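Local coordinates for uncharacterized protein (Acinetobacter baumannii, PDB 4PAR) that is a restriction endonuclease that specifically recognises 5-hydroxymethylcytosine in DNA, probably cutting through its Vsr-like nuclease domain and reading the modified base with an SRA-like domain, at residues L67-F79 with H118-G131. The protein carries 3 engineered substitutions. Numbering follows the deposited sequence.
Sequences LGIHIEVDEGHHF and HKIFRVNVFKNQEG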
loop_
_atom_site.group_PDB
_atom_site.type_symbol
_atom_site.label_atom_id
_atom_site.label_comp_id
_atom_site.label_asym_id
_atom_site.label_seq_id
_atom_site.Cartn_x
_atom_site.Cartn_y
_atom_site.Cartn_z
ATOM N N LEU F 67 7.923 -1.107 -34.380
ATOM C CA LEU F 67 7.163 -1.525 -35.553
ATOM C C LEU F 67 5.729 -0.983 -35.555
ATOM O O LEU F 67 5.000 -1.149 -36.533
ATOM C CB LEU F 67 7.126 -3.055 -35.644
ATOM C CG LEU F 67 8.388 -3.852 -35.999
ATOM C CD1 LEU F 67 9.475 -3.736 -34.940
ATOM C CD2 LEU F 67 8.026 -5.313 -36.216
ATOM N N GLY F 68 5.340 -0.320 -34.470
ATOM C CA GLY F 68 3.966 0.120 -34.302
ATOM C C GLY F 68 2.977 -1.024 -34.437
ATOM O O GLY F 68 1.964 -0.899 -35.117
ATOM N N ILE F 69 3.268 -2.149 -33.790
ATOM C CA ILE F 69 2.402 -3.321 -33.913
ATOM C C ILE F 69 1.840 -3.786 -32.579
ATOM O O ILE F 69 2.575 -3.938 -31.607
ATOM C CB ILE F 69 3.144 -4.505 -34.551
ATOM C CG1 ILE F 69 3.491 -4.190 -36.004
ATOM C CG2 ILE F 69 2.303 -5.762 -34.464
ATOM C CD1 ILE F 69 3.913 -5.396 -36.798
ATOM N N HIS F 70 0.535 -4.026 -32.537
ATOM C CA HIS F 70 -0.077 -4.556 -31.334
ATOM C C HIS F 70 -0.620 -5.949 -31.565
ATOM O O HIS F 70 -0.916 -6.347 -32.691
ATOM C CB HIS F 70 -1.202 -3.662 -30.838
ATOM C CG HIS F 70 -0.754 -2.302 -30.413
ATOM N ND1 HIS F 70 -0.587 -1.959 -29.092
ATOM C CD2 HIS F 70 -0.463 -1.194 -31.135
ATOM C CE1 HIS F 70 -0.205 -0.695 -29.014
ATOM N NE2 HIS F 70 -0.117 -0.211 -30.239
ATOM N N ILE F 71 -0.728 -6.685 -30.471
ATOM C CA ILE F 71 -1.342 -7.989 -30.460
ATOM C C ILE F 71 -2.314 -8.039 -29.293
ATOM O O ILE F 71 -1.958 -7.738 -28.141
ATOM C CB ILE F 71 -0.302 -9.104 -30.353
ATOM C CG1 ILE F 71 0.540 -9.144 -31.627
ATOM C CG2 ILE F 71 -0.982 -10.439 -30.135
ATOM C CD1 ILE F 71 1.992 -9.443 -31.387
ATOM N N GLU F 72 -3.548 -8.394 -29.621
ATOM C CA GLU F 72 -4.629 -8.501 -28.658
ATOM C C GLU F 72 -5.201 -9.916 -28.645
ATOM O O GLU F 72 -5.556 -10.462 -29.696
ATOM C CB GLU F 72 -5.729 -7.498 -28.993
ATOM C CG GLU F 72 -6.935 -7.574 -28.089
ATOM C CD GLU F 72 -8.062 -6.675 -28.549
ATOM O OE1 GLU F 72 -8.447 -6.758 -29.734
ATOM O OE2 GLU F 72 -8.557 -5.879 -27.724
ATOM N N VAL F 73 -5.275 -10.510 -27.461
ATOM C CA VAL F 73 -5.998 -11.758 -27.294
ATOM C C VAL F 73 -7.501 -11.484 -27.216
ATOM O O VAL F 73 -7.950 -10.688 -26.381
ATOM C CB VAL F 73 -5.543 -12.509 -26.026
ATOM C CG1 VAL F 73 -6.504 -13.641 -25.713
ATOM C CG2 VAL F 73 -4.113 -13.018 -26.194
ATOM N N ASP F 74 -8.270 -12.112 -28.106
ATOM C CA ASP F 74 -9.727 -12.030 -28.060
ATOM C C ASP F 74 -10.305 -13.271 -27.406
ATOM O O ASP F 74 -10.156 -14.388 -27.901
ATOM C CB ASP F 74 -10.344 -11.856 -29.458
ATOM C CG ASP F 74 -11.873 -11.618 -29.413
ATOM O OD1 ASP F 74 -12.485 -11.762 -28.329
ATOM O OD2 ASP F 74 -12.463 -11.289 -30.466
ATOM N N GLU F 75 -10.893 -13.040 -26.249
ATOM C CA GLU F 75 -11.794 -13.939 -25.599
ATOM C C GLU F 75 -13.132 -13.255 -25.578
ATOM O O GLU F 75 -14.144 -13.832 -25.904
ATOM C CB GLU F 75 -11.352 -14.146 -24.175
ATOM C CG GLU F 75 -9.857 -14.213 -24.015
ATOM C CD GLU F 75 -9.460 -14.480 -22.590
ATOM O OE1 GLU F 75 -10.346 -14.473 -21.733
ATOM O OE2 GLU F 75 -8.274 -14.693 -22.322
ATOM N N GLY F 76 -13.138 -11.997 -25.175
ATOM C CA GLY F 76 -14.367 -11.249 -25.203
ATOM C C GLY F 76 -15.442 -11.819 -24.322
ATOM O O GLY F 76 -15.957 -12.875 -24.589
ATOM N N HIS F 77 -15.792 -11.131 -23.259
ATOM C CA HIS F 77 -16.982 -11.480 -22.534
ATOM C C HIS F 77 -16.836 -12.137 -21.207
ATOM O O HIS F 77 -17.718 -11.990 -20.364
ATOM C CB HIS F 77 -17.909 -12.305 -23.406
ATOM C CG HIS F 77 -18.844 -11.477 -24.252
ATOM N ND1 HIS F 77 -19.453 -10.377 -23.791
ATOM C CD2 HIS F 77 -19.276 -11.640 -25.561
ATOM C CE1 HIS F 77 -20.221 -9.854 -24.758
ATOM N NE2 HIS F 77 -20.114 -10.628 -25.838
ATOM N N HIS F 78 -15.772 -12.876 -20.961
ATOM C CA HIS F 78 -15.698 -13.555 -19.691
ATOM C C HIS F 78 -14.689 -12.963 -18.773
ATOM O O HIS F 78 -14.819 -13.015 -17.544
ATOM C CB HIS F 78 -15.385 -15.006 -19.917
ATOM C CG HIS F 78 -16.041 -15.580 -21.134
ATOM N ND1 HIS F 78 -17.045 -16.457 -21.061
ATOM C CD2 HIS F 78 -15.790 -15.378 -22.476
ATOM C CE1 HIS F 78 -17.416 -16.805 -22.296
ATOM N NE2 HIS F 78 -16.649 -16.143 -23.161
ATOM N N PHE F 79 -13.713 -12.343 -19.417
ATOM C CA PHE F 79 -12.611 -11.626 -18.800
ATOM C C PHE F 79 -12.335 -11.916 -17.367
ATOM O O PHE F 79 -11.852 -11.078 -16.645
ATOM C CB PHE F 79 -12.736 -10.124 -19.000
ATOM C CG PHE F 79 -14.138 -9.632 -19.048
ATOM C CD1 PHE F 79 -14.758 -9.444 -20.251
ATOM C CD2 PHE F 79 -14.810 -9.341 -17.902
ATOM C CE1 PHE F 79 -16.043 -8.983 -20.315
ATOM C CE2 PHE F 79 -16.094 -8.880 -17.947
ATOM C CZ PHE F 79 -16.715 -8.699 -19.157
ATOM N N HIS F 118 -1.049 2.584 -36.089
ATOM C CA HIS F 118 -0.608 1.271 -35.624
ATOM C C HIS F 118 -1.543 0.164 -36.117
ATOM O O HIS F 118 -2.745 0.375 -36.276
ATOM C CB HIS F 118 -0.523 1.236 -34.095
ATOM C CG HIS F 118 0.393 2.265 -33.505
ATOM N ND1 HIS F 118 0.391 2.578 -32.163
ATOM C CD2 HIS F 118 1.342 3.047 -34.073
ATOM C CE1 HIS F 118 1.300 3.509 -31.929
ATOM N NE2 HIS F 118 1.889 3.813 -33.071
ATOM N N LYS F 119 -0.983 -1.017 -36.363
ATOM C CA LYS F 119 -1.774 -2.183 -36.740
ATOM C C LYS F 119 -2.073 -3.034 -35.511
ATOM O O LYS F 119 -1.247 -3.138 -34.609
ATOM C CB LYS F 119 -1.039 -3.016 -37.796
ATOM C CG LYS F 119 -1.809 -4.246 -38.276
ATOM C CD LYS F 119 -3.163 -3.865 -38.873
ATOM C CE LYS F 119 -3.971 -5.093 -39.272
ATOM N NZ LYS F 119 -3.287 -5.897 -40.319
ATOM N N ILE F 120 -3.262 -3.625 -35.463
ATOM C CA ILE F 120 -3.594 -4.559 -34.393
ATOM C C ILE F 120 -3.905 -5.942 -34.942
ATOM O O ILE F 120 -4.803 -6.110 -35.770
ATOM C CB ILE F 120 -4.792 -4.085 -33.561
ATOM C CG1 ILE F 120 -4.390 -2.889 -32.705
ATOM C CG2 ILE F 120 -5.291 -5.211 -32.669
ATOM C CD1 ILE F 120 -5.385 -2.556 -31.621
ATOM N N PHE F 121 -3.141 -6.928 -34.483
ATOM C CA PHE F 121 -3.409 -8.313 -34.818
ATOM C C PHE F 121 -4.155 -8.973 -33.675
ATOM O O PHE F 121 -3.879 -8.707 -32.505
ATOM C CB PHE F 121 -2.118 -9.063 -35.107
ATOM C CG PHE F 121 -1.428 -8.612 -36.354
ATOM C CD1 PHE F 121 -1.889 -9.016 -37.597
ATOM C CD2 PHE F 121 -0.314 -7.793 -36.288
ATOM C CE1 PHE F 121 -1.253 -8.610 -38.752
ATOM C CE2 PHE F 121 0.327 -7.382 -37.440
ATOM C CZ PHE F 121 -0.145 -7.792 -38.675
ATOM N N ARG F 122 -5.103 -9.837 -34.007
ATOM C CA ARG F 122 -5.891 -10.474 -32.969
ATOM C C ARG F 122 -5.648 -11.970 -32.915
ATOM O O ARG F 122 -5.270 -12.589 -33.910
ATOM C CB ARG F 122 -7.376 -10.180 -33.177
ATOM C CG ARG F 122 -7.753 -8.808 -32.687
ATOM C CD ARG F 122 -9.208 -8.467 -32.920
ATOM N NE ARG F 122 -9.409 -7.041 -32.696
ATOM C CZ ARG F 122 -9.259 -6.115 -33.636
ATOM N NH1 ARG F 122 -8.931 -6.468 -34.874
ATOM N NH2 ARG F 122 -9.446 -4.837 -33.341
ATOM N N VAL F 123 -5.839 -12.546 -31.733
ATOM C CA VAL F 123 -5.797 -13.993 -31.609
ATOM C C VAL F 123 -7.096 -14.510 -31.002
ATOM O O VAL F 123 -7.427 -14.183 -29.866
ATOM C CB VAL F 123 -4.612 -14.444 -30.767
ATOM C CG1 VAL F 123 -4.511 -15.969 -30.786
ATOM C CG2 VAL F 123 -3.331 -13.806 -31.289
ATOM N N ASN F 124 -7.830 -15.313 -31.768
ATOM C CA ASN F 124 -9.116 -15.831 -31.319
ATOM C C ASN F 124 -8.963 -17.189 -30.666
ATOM O O ASN F 124 -8.643 -18.176 -31.329
ATOM C CB ASN F 124 -10.092 -15.923 -32.487
ATOM C CG ASN F 124 -10.222 -14.619 -33.227
ATOM O OD1 ASN F 124 -9.538 -14.391 -34.223
ATOM N ND2 ASN F 124 -11.091 -13.742 -32.735
ATOM N N VAL F 125 -9.207 -17.228 -29.362
ATOM C CA VAL F 125 -8.915 -18.406 -28.563
ATOM C C VAL F 125 -10.113 -19.323 -28.337
ATOM O O VAL F 125 -9.982 -20.376 -27.719
ATOM C CB VAL F 125 -8.361 -17.990 -27.208
ATOM C CG1 VAL F 125 -7.106 -17.158 -27.403
ATOM C CG2 VAL F 125 -9.412 -17.207 -26.446
ATOM N N PHE F 126 -11.279 -18.931 -28.839
ATOM C CA PHE F 126 -12.477 -19.740 -28.645
ATOM C C PHE F 126 -13.114 -20.131 -29.970
ATOM O O PHE F 126 -13.386 -19.276 -30.812
ATOM C CB PHE F 126 -13.491 -18.995 -27.777
ATOM C CG PHE F 126 -13.019 -18.744 -26.375
ATOM C CD1 PHE F 126 -12.225 -19.666 -25.722
ATOM C CD2 PHE F 126 -13.364 -17.582 -25.713
ATOM C CE1 PHE F 126 -11.788 -19.433 -24.433
ATOM C CE2 PHE F 126 -12.935 -17.344 -24.428
ATOM C CZ PHE F 126 -12.144 -18.267 -23.786
ATOM N N LYS F 127 -13.345 -21.428 -30.152
ATOM C CA LYS F 127 -14.028 -21.910 -31.342
ATOM C C LYS F 127 -15.518 -21.595 -31.224
ATOM O O LYS F 127 -16.036 -20.731 -31.931
ATOM C CB LYS F 127 -13.791 -23.415 -31.554
ATOM C CG LYS F 127 -13.878 -24.287 -30.304
ATOM C CD LYS F 127 -14.006 -25.765 -30.668
ATOM C CE LYS F 127 -14.295 -26.625 -29.441
ATOM N NZ LYS F 127 -14.542 -28.044 -29.813
ATOM N N ASN F 128 -16.199 -22.277 -30.309
ATOM C CA ASN F 128 -17.585 -21.965 -30.017
ATOM C C ASN F 128 -17.637 -21.133 -28.753
ATOM O O ASN F 128 -17.433 -21.647 -27.657
ATOM C CB ASN F 128 -18.417 -23.238 -29.842
ATOM C CG ASN F 128 -18.414 -24.121 -31.078
ATOM O OD1 ASN F 128 -17.612 -25.050 -31.190
ATOM N ND2 ASN F 128 -19.323 -23.842 -32.008
ATOM N N GLN F 129 -17.917 -19.847 -28.910
ATOM C CA GLN F 129 -18.046 -18.951 -27.775
ATOM C C GLN F 129 -19.523 -18.636 -27.568
ATOM O O GLN F 129 -20.249 -18.430 -28.540
ATOM C CB GLN F 129 -17.220 -17.683 -28.000
ATOM C CG GLN F 129 -17.876 -16.402 -27.518
ATOM C CD GLN F 129 -16.920 -15.535 -26.737
ATOM O OE1 GLN F 129 -16.011 -16.041 -26.083
ATOM N NE2 GLN F 129 -17.116 -14.221 -26.801
ATOM N N GLU F 130 -19.988 -18.601 -26.319
ATOM C CA GLU F 130 -19.165 -18.723 -25.115
ATOM C C GLU F 130 -18.728 -20.158 -24.802
ATOM O O GLU F 130 -19.061 -21.089 -25.539
ATOM C CB GLU F 130 -19.931 -18.144 -23.921
ATOM C CG GLU F 130 -21.409 -18.523 -23.858
ATOM C CD GLU F 130 -22.295 -17.613 -24.701
ATOM O OE1 GLU F 130 -21.814 -16.546 -25.140
ATOM O OE2 GLU F 130 -23.471 -17.969 -24.929
ATOM N N GLY F 131 -18.032 -20.339 -23.679
ATOM C CA GLY F 131 -17.447 -21.628 -23.352
ATOM C C GLY F 131 -16.224 -22.063 -24.149
ATOM O O GLY F 131 -15.173 -21.413 -24.102
#
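Glu72 and Arg122 leave neighbouring strands alongside each other and head in a common direction, with the carboxylate turned 50° from the guanidinium plane. Contact is through one oxygen: Glu72 OE1 takes a weak, bent bond from Arg122 NE at 3.1 Å, a salt bridge, while Glu72 OE2 receives the backbone N of Leu96. Ile120 CG2 lies over the centre of one guanidinium face. His70, on the same face as Glu72, meets His118, just ahead of strand 119-124, rim to rim, the rings inclined at 32°, through a long, weak hydrogen bond between His70 NE2 and His118 ND1; the other ring nitrogen of His70 is bonded to Thr60.

Beneath these side chains, strands 69-74 and 119-124 pair in parallel, in register from Ile69–Lys119 to Asp74–Asn124. They form one side of the mixed sheet of the PvuRts1I-like N-terminal domain, a PD-(D/E)XK-clan nuclease fold, with 119-124 as its outermost strand within the chain. On the reverse face Ile69 CG2 comes in-plane to the edge of the Phe121 ring, 3.8 Å from CD2, and Ile71 and Val123 pack against helices 136-159 and 26-37.

Past the strands, the Gln129 amide links the two loops. Its NE2 donates to Gly76 O at 2.8 Å and more weakly to Glu75 O. His78 NE2 donates to Gln129 OE1 at 3.0 Å, in the His78 ring plane but from above the carbonyl plane of the amide. Phe126 turns an edge toward the face of His78 in an offset edge-to-face pair, planes at 79°, and brings CE2 to 3.6 Å from Glu75 CB. Val125 CG2, set between its own backbone N and carbonyl carbon, covers the centre of one Phe126 face and also touches Glu75 CG.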